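Side-chain contacts in enoyl-CoA hydratase (Mycobacterium avium, PDB 3OC7), which probably catalyses the hydration of enoyl-CoA thioesters in fatty acid metabolism, as a member of the crotonase family: residues S36-L39 with V40-H44; D88-V91 with E92-R95; L143-R147 with I148-P152; L227-F230 with D231-E235; A234-L237 with A238-A242. All coordinates share one frame; numbering follows the deposited sequence. Where two conformers were deposited one is given.

Interaction 1. Residues S36-L39 with V40-H44; sequences STAL and VSQLH
Gln42 sets its CG anti to the carbonyl carbon (chi1 -68°), and Val40 puts CG2 in the same position because its CG1 is anti to the backbone N (chi1 172°). In both residues a side-chain carbon is thereby folded back over the carbonyl oxygen of the residue four places earlier. Gln42 CG lies 3.4 Å from Ala38 O, and Val40 CG2 lies 3.4 Å from Ser36 O. Beyond CG the Gln42 chain runs out extended, bringing NE2 to 4.3 Å from the Ala38 methyl, CB, while OE1 is taken by the backbone N of Leu8. The hydroxyl of Ser41 follows the same pattern: its OG approaches Thr37 O to 3.3 Å, at best a weak bond beside the regular one from Ser41 N to that oxygen.

All of this sits on the first turns of helix 37-52, the helical arm of a beta-alpha-beta unit whose parallel strands are 21-26 and 58-63. Ser36 is the N-cap: its OG accepts from Leu39 N at 3.2 Å with an N-H...O angle of 162°, covering an amide that lies too early in the helix to find a carbonyl one turn back. Its own carbonyl oxygen then takes Val40 N at 3.0 Å, the first full turn. Leu39 and Leu43 meet chiefly through the backbone, Leu43 N donating to Leu39 O, with Leu43 CB 3.8 Å from that same oxygen. Both leucine side chains turn to the sheet, where they share Leu26 of strand 21-26, and Leu43 also reaches Leu100 of helix 86-106.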
loop_
_atom_site.group_PDB
_atom_site.type_symbol
_atom_site.label_atom_id
_atom_site.label_comp_id
_atom_site.label_asym_id
_atom_site.label_seq_id
_atom_site.Cartn_x
_atom_site.Cartn_y
_atom_site.Cartn_z
ATOM N N SER A 36 -11.085 22.664 19.943
ATOM C CA SER A 36 -10.704 23.727 20.885
ATOM C C SER A 36 -9.671 23.233 21.908
ATOM O O SER A 36 -9.509 22.017 22.083
ATOM C CB SER A 36 -11.951 24.251 21.612
ATOM O OG SER A 36 -12.536 23.265 22.447
ATOM N N THR A 37 -8.988 24.154 22.607
ATOM C CA THR A 37 -8.016 23.789 23.651
ATOM C C THR A 37 -8.641 22.898 24.724
ATOM O O THR A 37 -8.050 21.894 25.147
ATOM C CB THR A 37 -7.397 25.049 24.344
ATOM O OG1 THR A 37 -6.687 25.832 23.383
ATOM C CG2 THR A 37 -6.442 24.667 25.482
ATOM N N ALA A 38 -9.843 23.277 25.166
ATOM C CA ALA A 38 -10.567 22.529 26.193
ATOM C C ALA A 38 -10.966 21.119 25.738
ATOM O O ALA A 38 -10.799 20.151 26.493
ATOM C CB ALA A 38 -11.810 23.313 26.667
ATOM N N LEU A 39 -11.508 20.996 24.524
ATOM C CA LEU A 39 -11.876 19.659 24.007
ATOM C C LEU A 39 -10.646 18.734 23.892
ATOM O O LEU A 39 -10.704 17.551 24.276
ATOM C CB LEU A 39 -12.632 19.745 22.669
ATOM C CG LEU A 39 -13.181 18.431 22.088
ATOM C CD1 LEU A 39 -14.560 18.621 21.439
ATOM C CD2 LEU A 39 -12.203 17.791 21.111
ATOM N N VAL A 40 -9.540 19.274 23.382
ATOM C CA VAL A 40 -8.272 18.524 23.270
ATOM C C VAL A 40 -7.720 18.049 24.631
ATOM O O VAL A 40 -7.377 16.872 24.785
ATOM C CB VAL A 40 -7.215 19.325 22.442
ATOM C CG1 VAL A 40 -5.849 18.648 22.488
ATOM C CG2 VAL A 40 -7.652 19.441 20.983
ATOM N N SER A 41 -7.677 18.930 25.636
ATOM C CA SER A 41 -7.271 18.539 27.008
ATOM C C SER A 41 -8.154 17.431 27.606
ATOM O O SER A 41 -7.644 16.480 28.232
ATOM C CB SER A 41 -7.235 19.754 27.968
ATOM O OG SER A 41 -6.222 20.674 27.601
ATOM N N GLN A 42 -9.472 17.557 27.407
ATOM C CA GLN A 42 -10.414 16.547 27.901
ATOM C C GLN A 42 -10.286 15.169 27.221
ATOM O O GLN A 42 -10.507 14.141 27.876
ATOM C CB GLN A 42 -11.869 17.064 27.887
ATOM C CG GLN A 42 -12.112 18.203 28.934
ATOM C CD GLN A 42 -13.464 18.906 28.803
ATOM O OE1 GLN A 42 -14.474 18.286 28.467
ATOM N NE2 GLN A 42 -13.489 20.206 29.107
ATOM N N LEU A 43 -9.919 15.146 25.929
ATOM C CA LEU A 43 -9.598 13.867 25.254
ATOM C C LEU A 43 -8.326 13.182 25.796
ATOM O O LEU A 43 -8.312 11.949 26.004
ATOM C CB LEU A 43 -9.471 14.036 23.734
ATOM C CG LEU A 43 -10.635 13.832 22.771
ATOM C CD1 LEU A 43 -10.077 13.528 21.367
ATOM C CD2 LEU A 43 -11.547 12.689 23.192
ATOM N N HIS A 44 -7.246 13.953 26.008
ATOM C CA HIS A 44 -6.040 13.418 26.674
ATOM C C HIS A 44 -6.394 12.769 28.047
ATOM O O HIS A 44 -5.982 11.629 28.339
ATOM C CB HIS A 44 -4.941 14.500 26.852
ATOM C CG HIS A 44 -4.145 14.821 25.605
ATOM N ND1 HIS A 44 -3.067 14.061 25.187
ATOM C CD2 HIS A 44 -4.212 15.873 24.744
ATOM C CE1 HIS A 44 -2.544 14.601 24.096
ATOM N NE2 HIS A 44 -3.225 15.693 23.800
#

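Interaction 2. Residues D88-V91 with E92-R95; sequences DMAV and ERAR
Contacts of Met89, Ala90 and Val91 with Arg93 and Arg95 are local, three to four residues apart, and run along the early turns of helix 86-106 in this crotonase-fold chain. One side of the helix carries small residues: Ala90 packs on Ala242 of helix 212-245, and Ala94 on Ala238 of the same helix. The two arginines leave to different sides of that seam, and each lays its guanidinium against the preceding turn.

Arg93 bends back at its third torsion (chi3 -59°), which returns the guanidinium to the turn it left. One face lies over Ala90 CA, 3.6 Å above the plane and displaced toward the rim, with Met89 O on the same face. Its NH1 comes to 3.8 Å from Met89 CB, and NH2 to 3.7 Å from Ala90 CB. Lower down the chain, Arg93 CG rests 3.2 Å from Met89 O, the oxygen that also accepts from Arg93 N. The group is further engaged by a cation-pi contact with Phe245.

Arg95 is built differently: extended from CG to NE, it runs alongside Val91, the two side chains pointing the same way. Its NE makes a salt bridge to Glu235 of helix 212-245, which ties the arginine across to the neighbouring helix. A second link, to Glu92 OE2, is too short as modelled to be trusted, and Glu92 has two conformers. Against one face of the Arg95 guanidinium, offset toward its rim, sits a methyl of Val91, with CG2 3.8 Å from NH2.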
loop_
_atom_site.group_PDB
_atom_site.type_symbol
_atom_site.label_atom_id
_atom_site.label_comp_id
_atom_site.label_asym_id
_atom_site.label_seq_id
_atom_site.Cartn_x
_atom_site.Cartn_y
_atom_site.Cartn_z
ATOM N N ASP A 88 2.723 32.480 15.822
ATOM C CA ASP A 88 2.937 31.739 17.073
ATOM C C ASP A 88 1.730 30.877 17.456
ATOM O O ASP A 88 1.895 29.719 17.867
ATOM C CB ASP A 88 3.304 32.689 18.226
ATOM C CG ASP A 88 4.683 33.317 18.059
ATOM O OD1 ASP A 88 5.618 32.641 17.576
ATOM O OD2 ASP A 88 4.840 34.503 18.431
ATOM N N MET A 89 0.525 31.430 17.313
ATOM C CA MET A 89 -0.712 30.693 17.604
ATOM C C MET A 89 -0.930 29.522 16.629
ATOM O O MET A 89 -1.343 28.433 17.043
ATOM C CB MET A 89 -1.937 31.627 17.619
ATOM C CG MET A 89 -2.110 32.450 18.909
ATOM S SD MET A 89 -3.407 33.722 18.859
ATOM C CE MET A 89 -4.904 32.748 18.971
ATOM N N ALA A 90 -0.630 29.746 15.346
ATOM C CA ALA A 90 -0.764 28.705 14.307
ATOM C C ALA A 90 0.223 27.533 14.467
ATOM O O ALA A 90 -0.180 26.373 14.331
ATOM C CB ALA A 90 -0.651 29.307 12.902
ATOM N N VAL A 91 1.492 27.824 14.766
ATOM C CA VAL A 91 2.491 26.753 14.977
ATOM C C VAL A 91 2.159 25.877 16.207
ATOM O O VAL A 91 2.321 24.646 16.168
ATOM C CB VAL A 91 3.975 27.285 14.968
ATOM C CG1 VAL A 91 4.314 28.075 16.250
ATOM C CG2 VAL A 91 4.956 26.139 14.737
ATOM N N GLU A 92 1.683 26.497 17.288
ATOM C CA GLU A 92 1.263 25.760 18.487
ATOM C C GLU A 92 0.007 24.920 18.254
ATOM O O GLU A 92 -0.114 23.809 18.772
ATOM C CB GLU A 92 1.040 26.707 19.670
ATOM C CG GLU A 92 2.311 27.128 20.393
ATOM C CD GLU A 92 3.297 25.986 20.606
ATOM O OE1 GLU A 92 2.933 24.941 21.201
ATOM O OE2 GLU A 92 4.451 26.145 20.184
ATOM N N ARG A 93 -0.946 25.448 17.477
ATOM C CA ARG A 93 -2.151 24.675 17.105
ATOM C C ARG A 93 -1.772 23.372 16.357
ATOM O O ARG A 93 -2.351 22.287 16.605
ATOM C CB ARG A 93 -3.141 25.503 16.254
ATOM C CG ARG A 93 -3.983 26.547 17.003
ATOM C CD ARG A 93 -5.213 26.952 16.168
ATOM N NE ARG A 93 -4.878 27.527 14.858
ATOM C CZ ARG A 93 -4.557 28.804 14.657
ATOM N NH1 ARG A 93 -4.514 29.653 15.676
ATOM N NH2 ARG A 93 -4.269 29.231 13.433
ATOM N N ALA A 94 -0.818 23.484 15.430
ATOM C CA ALA A 94 -0.326 22.318 14.679
ATOM C C ALA A 94 0.399 21.284 15.557
ATOM O O ALA A 94 0.100 20.074 15.453
ATOM C CB ALA A 94 0.562 22.757 13.522
ATOM N N ARG A 95 1.297 21.754 16.440
ATOM C CA ARG A 95 1.981 20.861 17.406
ATOM C C ARG A 95 0.981 20.145 18.346
ATOM O O ARG A 95 1.141 18.951 18.642
ATOM C CB ARG A 95 3.071 21.604 18.224
ATOM C CG ARG A 95 4.275 22.119 17.418
ATOM C CD ARG A 95 5.386 22.646 18.350
ATOM N NE ARG A 95 6.451 23.355 17.630
ATOM C CZ ARG A 95 6.777 24.639 17.808
ATOM N NH1 ARG A 95 6.122 25.386 18.692
ATOM N NH2 ARG A 95 7.767 25.180 17.097
#

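Interaction 3. Residues L143-R147 with I148-P152; sequences LTEAR and IGVAP
Glu145 meets Ile148, Val150 and the Ala151-Pro152 pair in a tight reversal between strand 140-142 and helix 156-159. Backbone hydrogen bonds define it. Glu145 O accepts twice, from Ile148 N at 3.1 Å and from Val150 N at 3.1 Å. These donors approach from opposite faces of the carbonyl plane, so the oxygen is gripped above and below. Gly149 N donates to Ala146 O at 3.2 Å, again from well above the carbonyl plane. A CA-H...O contact adds to the closure, Ala146 CA lying 3.4 Å from Val150 O.

Apolar contact is made by the aliphatic part of Glu145. Its CB lies 3.8 Å from Ala151 C and 4.1 Å from Pro152 CD. Beyond CG the chain bends at chi2 (76°), and the side chain crosses that of Pro152 obliquely. Val150 CG2 comes alongside, 4.0 Å from Glu145 CB. Further out, Leu143 CD2 and Pro152 CB are a looser pair, and both residues pack on Tyr172 of helix 165-174.

Outside partners are polar as well as apolar. Arg147 NH2 bonds to Thr174 O, and the second subunit covers part of the turn, with backbone hydrogen bonds between it and Ala146, and packs its Ser218 on Ala151 and Pro152.

The pairing of Val150 N with Glu145 O, and of Gly149 N with Ala146 O, around a glycine with positive phi (89°), is the pattern of a Schellman motif. Here it closes a short 3-10 turn rather than a long helix, in a loop that in crotonase relatives probably borders the active site.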
loop_
_atom_site.group_PDB
_atom_site.type_symbol
_atom_site.label_atom_id
_atom_site.label_comp_id
_atom_site.label_asym_id
_atom_site.label_seq_id
_atom_site.Cartn_x
_atom_site.Cartn_y
_atom_site.Cartn_z
ATOM N N LEU A 143 -11.395 17.015 1.246
ATOM C CA LEU A 143 -10.121 17.706 1.541
ATOM C C LEU A 143 -10.020 18.965 0.661
ATOM O O LEU A 143 -9.411 18.931 -0.419
ATOM C CB LEU A 143 -8.908 16.772 1.288
ATOM C CG LEU A 143 -8.769 15.531 2.183
ATOM C CD1 LEU A 143 -8.183 14.321 1.429
ATOM C CD2 LEU A 143 -7.954 15.812 3.451
ATOM N N THR A 144 -10.624 20.062 1.119
ATOM C CA THR A 144 -10.694 21.305 0.325
ATOM C C THR A 144 -9.614 22.349 0.639
ATOM O O THR A 144 -9.753 23.522 0.234
ATOM C CB THR A 144 -12.089 21.957 0.440
ATOM O OG1 THR A 144 -12.393 22.169 1.825
ATOM C CG2 THR A 144 -13.160 21.078 -0.242
ATOM N N GLU A 145 -8.543 21.931 1.324
ATOM C CA GLU A 145 -7.422 22.812 1.724
ATOM C C GLU A 145 -6.856 23.695 0.600
ATOM O O GLU A 145 -6.699 24.915 0.793
ATOM C CB GLU A 145 -6.283 22.024 2.426
ATOM C CG GLU A 145 -6.531 21.594 3.895
ATOM C CD GLU A 145 -7.482 20.406 4.097
ATOM O OE1 GLU A 145 -8.005 19.808 3.129
ATOM O OE2 GLU A 145 -7.704 20.066 5.286
ATOM N N ALA A 146 -6.579 23.110 -0.568
ATOM C CA ALA A 146 -5.987 23.872 -1.687
ATOM C C ALA A 146 -6.901 24.994 -2.186
ATOM O O ALA A 146 -6.411 26.035 -2.636
ATOM C CB ALA A 146 -5.585 22.950 -2.832
ATOM N N ARG A 147 -8.221 24.780 -2.091
ATOM C CA ARG A 147 -9.234 25.773 -2.499
ATOM C C ARG A 147 -9.233 27.033 -1.636
ATOM O O ARG A 147 -9.767 28.072 -2.058
ATOM C CB ARG A 147 -10.644 25.146 -2.519
ATOM C CG ARG A 147 -10.780 23.963 -3.466
ATOM C CD ARG A 147 -12.224 23.543 -3.683
ATOM N NE ARG A 147 -12.327 22.367 -4.550
ATOM C CZ ARG A 147 -13.472 21.786 -4.903
ATOM N NH1 ARG A 147 -14.633 22.276 -4.477
ATOM N NH2 ARG A 147 -13.469 20.718 -5.691
ATOM N N ILE A 148 -8.668 26.944 -0.428
ATOM C CA ILE A 148 -8.528 28.127 0.446
ATOM C C ILE A 148 -7.059 28.569 0.631
ATOM O O ILE A 148 -6.740 29.356 1.522
ATOM C CB ILE A 148 -9.311 27.992 1.811
ATOM C CG1 ILE A 148 -8.726 26.889 2.707
ATOM C CG2 ILE A 148 -10.824 27.783 1.566
ATOM C CD1 ILE A 148 -9.315 26.846 4.146
ATOM N N GLY A 149 -6.171 28.055 -0.224
ATOM C CA GLY A 149 -4.768 28.465 -0.236
ATOM C C GLY A 149 -3.769 27.742 0.651
ATOM O O GLY A 149 -2.619 28.173 0.769
ATOM N N VAL A 150 -4.183 26.629 1.256
ATOM C CA VAL A 150 -3.297 25.866 2.168
ATOM C C VAL A 150 -3.133 24.396 1.719
ATOM O O VAL A 150 -3.423 24.081 0.553
ATOM C CB VAL A 150 -3.696 26.042 3.684
ATOM C CG1 VAL A 150 -3.697 27.539 4.057
ATOM C CG2 VAL A 150 -5.059 25.446 3.987
ATOM N N ALA A 151 -2.674 23.525 2.627
ATOM C CA ALA A 151 -2.405 22.090 2.337
ATOM C C ALA A 151 -2.705 21.206 3.560
ATOM O O ALA A 151 -2.658 21.696 4.691
ATOM C CB ALA A 151 -0.948 21.899 1.874
ATOM N N PRO A 152 -3.008 19.902 3.349
ATOM C CA PRO A 152 -3.222 18.985 4.491
ATOM C C PRO A 152 -1.908 18.485 5.156
ATOM O O PRO A 152 -1.626 17.271 5.171
ATOM C CB PRO A 152 -4.050 17.832 3.876
ATOM C CG PRO A 152 -4.272 18.179 2.391
ATOM C CD PRO A 152 -3.289 19.259 2.048
#

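Interaction 4. Residues L227-F230 with D231-E235; sequences LERF and DRDAE. With EDO (1,2-ethanediol), chain B.
Phe230 and Ala234, one turn apart on the long helix 212-245 of the crotonase fold, form the tightly packed side of this contact. Ala234 CB lies 3.3 Å from Phe230 O, the oxygen that also accepts from Ala234 N at 3.1 Å. The ring of Phe230 leaves the helix toward Met101 and Arg102 of helix 86-106 and toward Leu157, which also covers Ala234. Leu227 lies on this inner side too, packing on Val105. At Asp233 the helix is distorted, with phi at -120°, and its N takes Arg229 O at 2.9 Å through a bent bond, with only a weak second one to Phe230 O.

The outer side is looser and charged. Arg232 bends at chi3 (-58°) and lays one guanidinium face over the turn before it, 3.8 Å above Arg229 CA and displaced to the rim, with NH1 3.7 Å from Glu228 CB. The carboxylate of Glu228 comes near that NH1 without forming a salt bridge. Asp231 takes no part in this group; its OD1 is in a salt bridge with Arg102 of helix 86-106.

Arg229 and Asp233 do not touch directly at their charged ends, and their planar groups are turned 73° from each other. A molecule of 1,2-ethanediol, probably from the crystallisation liquor, bridges them and also bonds to Leu221 O of the second subunit. Its O1 lies at the edge of the Arg229 guanidinium, where it accepts from NH1 at 3.0 Å, and it donates in turn to Asp233 OD2 at 2.8 Å.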
loop_
_atom_site.group_PDB
_atom_site.type_symbol
_atom_site.label_atom_id
_atom_site.label_comp_id
_atom_site.label_asym_id
_atom_site.label_seq_id
_atom_site.Cartn_x
_atom_site.Cartn_y
_atom_site.Cartn_z
ATOM N N LEU A 227 5.030 5.788 14.110
ATOM C CA LEU A 227 5.753 6.585 15.107
ATOM C C LEU A 227 7.124 7.108 14.590
ATOM O O LEU A 227 7.549 8.229 14.950
ATOM C CB LEU A 227 5.871 5.808 16.426
ATOM C CG LEU A 227 4.521 5.559 17.130
ATOM C CD1 LEU A 227 4.636 4.516 18.251
ATOM C CD2 LEU A 227 3.940 6.873 17.644
ATOM N N GLU A 228 7.773 6.324 13.719
ATOM C CA GLU A 228 9.026 6.748 13.071
ATOM C C GLU A 228 8.823 7.978 12.191
ATOM O O GLU A 228 9.702 8.873 12.148
ATOM C CB GLU A 228 9.632 5.623 12.223
ATOM C CG GLU A 228 10.190 4.451 13.003
ATOM C CD GLU A 228 10.608 3.299 12.096
ATOM O OE1 GLU A 228 11.348 3.539 11.112
ATOM O OE2 GLU A 228 10.194 2.150 12.360
ATOM N N ARG A 229 7.677 8.039 11.503
ATOM C CA ARG A 229 7.310 9.188 10.646
ATOM C C ARG A 229 7.085 10.469 11.478
ATOM O O ARG A 229 7.555 11.555 11.090
ATOM C CB ARG A 229 6.087 8.843 9.756
ATOM C CG ARG A 229 5.670 9.935 8.761
ATOM C CD ARG A 229 4.366 9.616 8.016
ATOM N NE ARG A 229 4.502 8.487 7.086
ATOM C CZ ARG A 229 4.684 8.594 5.772
ATOM N NH1 ARG A 229 4.759 9.785 5.190
ATOM N NH2 ARG A 229 4.782 7.491 5.036
ATOM N N PHE A 230 6.395 10.342 12.620
ATOM C CA PHE A 230 6.254 11.449 13.589
ATOM C C PHE A 230 7.644 11.969 14.032
ATOM O O PHE A 230 7.889 13.186 14.028
ATOM C CB PHE A 230 5.452 11.019 14.842
ATOM C CG PHE A 230 3.922 11.075 14.705
ATOM C CD1 PHE A 230 3.224 10.127 13.965
ATOM C CD2 PHE A 230 3.181 12.055 15.410
ATOM C CE1 PHE A 230 1.808 10.159 13.890
ATOM C CE2 PHE A 230 1.765 12.105 15.354
ATOM C CZ PHE A 230 1.072 11.148 14.593
ATOM N N ASP A 231 8.550 11.061 14.412
ATOM C CA ASP A 231 9.911 11.441 14.831
ATOM C C ASP A 231 10.642 12.279 13.749
ATOM O O ASP A 231 11.253 13.307 14.068
ATOM C CB ASP A 231 10.746 10.193 15.175
ATOM C CG ASP A 231 10.377 9.563 16.512
ATOM O OD1 ASP A 231 9.721 10.207 17.365
ATOM O OD2 ASP A 231 10.790 8.398 16.709
ATOM N N ARG A 232 10.563 11.841 12.487
ATOM C CA ARG A 232 11.228 12.529 11.361
ATOM C C ARG A 232 10.595 13.865 10.927
ATOM O O ARG A 232 11.336 14.819 10.601
ATOM C CB ARG A 232 11.312 11.613 10.127
ATOM C CG ARG A 232 12.079 10.314 10.302
ATOM C CD ARG A 232 12.323 9.628 8.942
ATOM N NE ARG A 232 11.089 9.338 8.204
ATOM C CZ ARG A 232 10.390 8.204 8.294
ATOM N NH1 ARG A 232 10.794 7.222 9.087
ATOM N NH2 ARG A 232 9.277 8.050 7.581
ATOM N N ASP A 233 9.252 13.942 10.917
ATOM C CA ASP A 233 8.483 14.950 10.134
ATOM C C ASP A 233 7.550 15.922 10.914
ATOM O O ASP A 233 7.141 16.960 10.359
ATOM C CB ASP A 233 7.622 14.257 9.044
ATOM C CG ASP A 233 8.439 13.577 7.949
ATOM O OD1 ASP A 233 9.655 13.822 7.817
ATOM O OD2 ASP A 233 7.827 12.790 7.186
ATOM N N ALA A 234 7.186 15.616 12.164
ATOM C CA ALA A 234 6.183 16.437 12.874
ATOM C C ALA A 234 6.534 17.931 13.015
ATOM O O ALA A 234 5.665 18.795 12.800
ATOM C CB ALA A 234 5.849 15.821 14.248
ATOM N N GLU A 235 7.780 18.226 13.408
ATOM C CA GLU A 235 8.187 19.627 13.585
ATOM C C GLU A 235 8.231 20.411 12.262
ATOM O O GLU A 235 7.703 21.527 12.205
ATOM C CB GLU A 235 9.494 19.750 14.384
ATOM C CG GLU A 235 9.998 21.205 14.563
ATOM C CD GLU A 235 9.070 22.102 15.392
ATOM O OE1 GLU A 235 8.231 21.594 16.167
ATOM O OE2 GLU A 235 9.203 23.341 15.267
HETATM C C1 EDO B . 5.136 13.668 5.443
HETATM O O1 EDO B . 5.219 12.556 6.342
HETATM C C2 EDO B . 5.570 13.252 4.044
HETATM O O2 EDO B . 5.471 14.407 3.198
#

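Interaction 5. Residues A234-L237 with A238-A242; sequences AERL and AEESA
Glu235 and Glu239 bring their carboxylates together one helical turn apart, with the two planes turned 73° to each other. Glu235 sends CG anti to its backbone N and bends at chi2 (64°), which swings its end toward the next turn; Glu239 stays extended beyond CG and comes to meet it. The resulting separation, Glu235 OE2 to Glu239 OE2, is 2.7 Å. For two acids this is so short that one of them probably carries a proton. Glu235 OE1 faces the other way, toward Arg95 of helix 86-106, whose positive charge would tend to favour the charged form of Glu235.

On another side of the helix, Leu237 and Glu240 lie side by side and point the same way, with Leu237 CD2 3.9 Å from Glu240 OE1. Arg236, in the one of its two conformers described here, approaches that same carboxylate obliquely: its NH1 stays 4.4 Å from Glu240 OE1, and no N-H is aimed at the oxygen. A water bridges them instead. It lies at the edge of the guanidinium, accepts from Arg236 NH1 at 3.3 Å, and gives Glu240 OE1 only a weak bond at 3.5 Å.

Ala238 is turned to the neighbouring helix, where Ala94 and Arg95 meet it, while its N donates to Ala234 O at 3.0 Å. Leu237 and Glu240 instead pack on Leu221 and Ala217 of the second subunit. The segment is thus part of the long helix 212-245 of a crotonase-type chain, lying between helix 86-106 of its own subunit and a neighbouring subunit in the three-chain assembly.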
loop_
_atom_site.group_PDB
_atom_site.type_symbol
_atom_site.label_atom_id
_atom_site.label_comp_id
_atom_site.label_asym_id
_atom_site.label_seq_id
_atom_site.Cartn_x
_atom_site.Cartn_y
_atom_site.Cartn_z
ATOM N N ALA A 234 7.186 15.616 12.164
ATOM C CA ALA A 234 6.183 16.437 12.874
ATOM C C ALA A 234 6.534 17.931 13.015
ATOM O O ALA A 234 5.665 18.795 12.800
ATOM C CB ALA A 234 5.849 15.821 14.248
ATOM N N GLU A 235 7.780 18.226 13.408
ATOM C CA GLU A 235 8.187 19.627 13.585
ATOM C C GLU A 235 8.231 20.411 12.262
ATOM O O GLU A 235 7.703 21.527 12.205
ATOM C CB GLU A 235 9.494 19.750 14.384
ATOM C CG GLU A 235 9.998 21.205 14.563
ATOM C CD GLU A 235 9.070 22.102 15.392
ATOM O OE1 GLU A 235 8.231 21.594 16.167
ATOM O OE2 GLU A 235 9.203 23.341 15.267
ATOM N N ARG A 236 8.834 19.821 11.223
ATOM C CA ARG A 236 8.865 20.423 9.882
ATOM C C ARG A 236 7.455 20.708 9.351
ATOM O O ARG A 236 7.200 21.792 8.795
ATOM C CB ARG A 236 9.660 19.545 8.898
ATOM C CG ARG A 236 9.889 20.169 7.519
ATOM C CD ARG A 236 10.626 19.222 6.587
ATOM N NE ARG A 236 10.015 17.897 6.569
ATOM C CZ ARG A 236 9.004 17.550 5.779
ATOM N NH1 ARG A 236 8.482 18.426 4.931
ATOM N NH2 ARG A 236 8.518 16.319 5.835
ATOM N N LEU A 237 6.530 19.753 9.535
ATOM C CA LEU A 237 5.134 19.932 9.101
ATOM C C LEU A 237 4.363 21.007 9.887
ATOM O O LEU A 237 3.534 21.715 9.306
ATOM C CB LEU A 237 4.362 18.594 9.060
ATOM C CG LEU A 237 4.825 17.539 8.031
ATOM C CD1 LEU A 237 4.135 16.177 8.368
ATOM C CD2 LEU A 237 4.565 17.952 6.570
ATOM N N ALA A 238 4.643 21.133 11.194
ATOM C CA ALA A 238 4.043 22.208 12.012
ATOM C C ALA A 238 4.484 23.612 11.547
ATOM O O ALA A 238 3.653 24.524 11.445
ATOM C CB ALA A 238 4.342 21.988 13.542
ATOM N N GLU A 239 5.773 23.770 11.235
ATOM C CA GLU A 239 6.305 25.046 10.694
ATOM C C GLU A 239 5.701 25.392 9.315
ATOM O O GLU A 239 5.334 26.549 9.052
ATOM C CB GLU A 239 7.848 25.030 10.674
ATOM C CG GLU A 239 8.455 24.966 12.094
ATOM C CD GLU A 239 9.977 24.871 12.143
ATOM O OE1 GLU A 239 10.654 25.197 11.153
ATOM O OE2 GLU A 239 10.498 24.464 13.208
ATOM N N GLU A 240 5.568 24.386 8.442
ATOM C CA GLU A 240 4.907 24.577 7.141
ATOM C C GLU A 240 3.446 25.043 7.279
ATOM O O GLU A 240 3.011 25.977 6.584
ATOM C CB GLU A 240 4.988 23.284 6.298
ATOM C CG GLU A 240 4.254 23.373 4.947
ATOM C CD GLU A 240 4.361 22.114 4.083
ATOM O OE1 GLU A 240 5.077 21.152 4.450
ATOM O OE2 GLU A 240 3.726 22.105 3.000
ATOM N N SER A 241 2.688 24.390 8.164
ATOM C CA SER A 241 1.287 24.736 8.446
ATOM C C SER A 241 1.142 26.223 8.809
ATOM O O SER A 241 0.261 26.931 8.304
ATOM C CB SER A 241 0.754 23.845 9.591
ATOM O OG SER A 241 -0.617 24.095 9.909
ATOM N N ALA A 242 2.012 26.685 9.708
ATOM C CA ALA A 242 1.974 28.078 10.163
ATOM C C ALA A 242 2.349 29.110 9.092
ATOM O O ALA A 242 1.707 30.169 9.003
ATOM C CB ALA A 242 2.849 28.243 11.412
HETATM O O HOH W 1 8.535 21.644 4.359
#

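How the interactions relate
Four of the five contacts lie along helices, between residues three or four apart, whereas interaction 3 is a loop reversal dominated by backbone bonds. Interactions 4 and 5 lie on the same helix, 212-245, sharing Ala234 and Glu235, and interaction 2 on helix 86-106 packs against it; the centres of interactions 2 and 5 are about 9 Å apart. Interaction 4 is mostly at the surface, while the others are partly buried. Interaction 1 stands apart on helix 37-52, where capping and leucine packing against the sheet replace the charged groups prominent in interactions 2, 4 and 5. Interactions 3 and 5 both meet the second subunit, but do not touch each other.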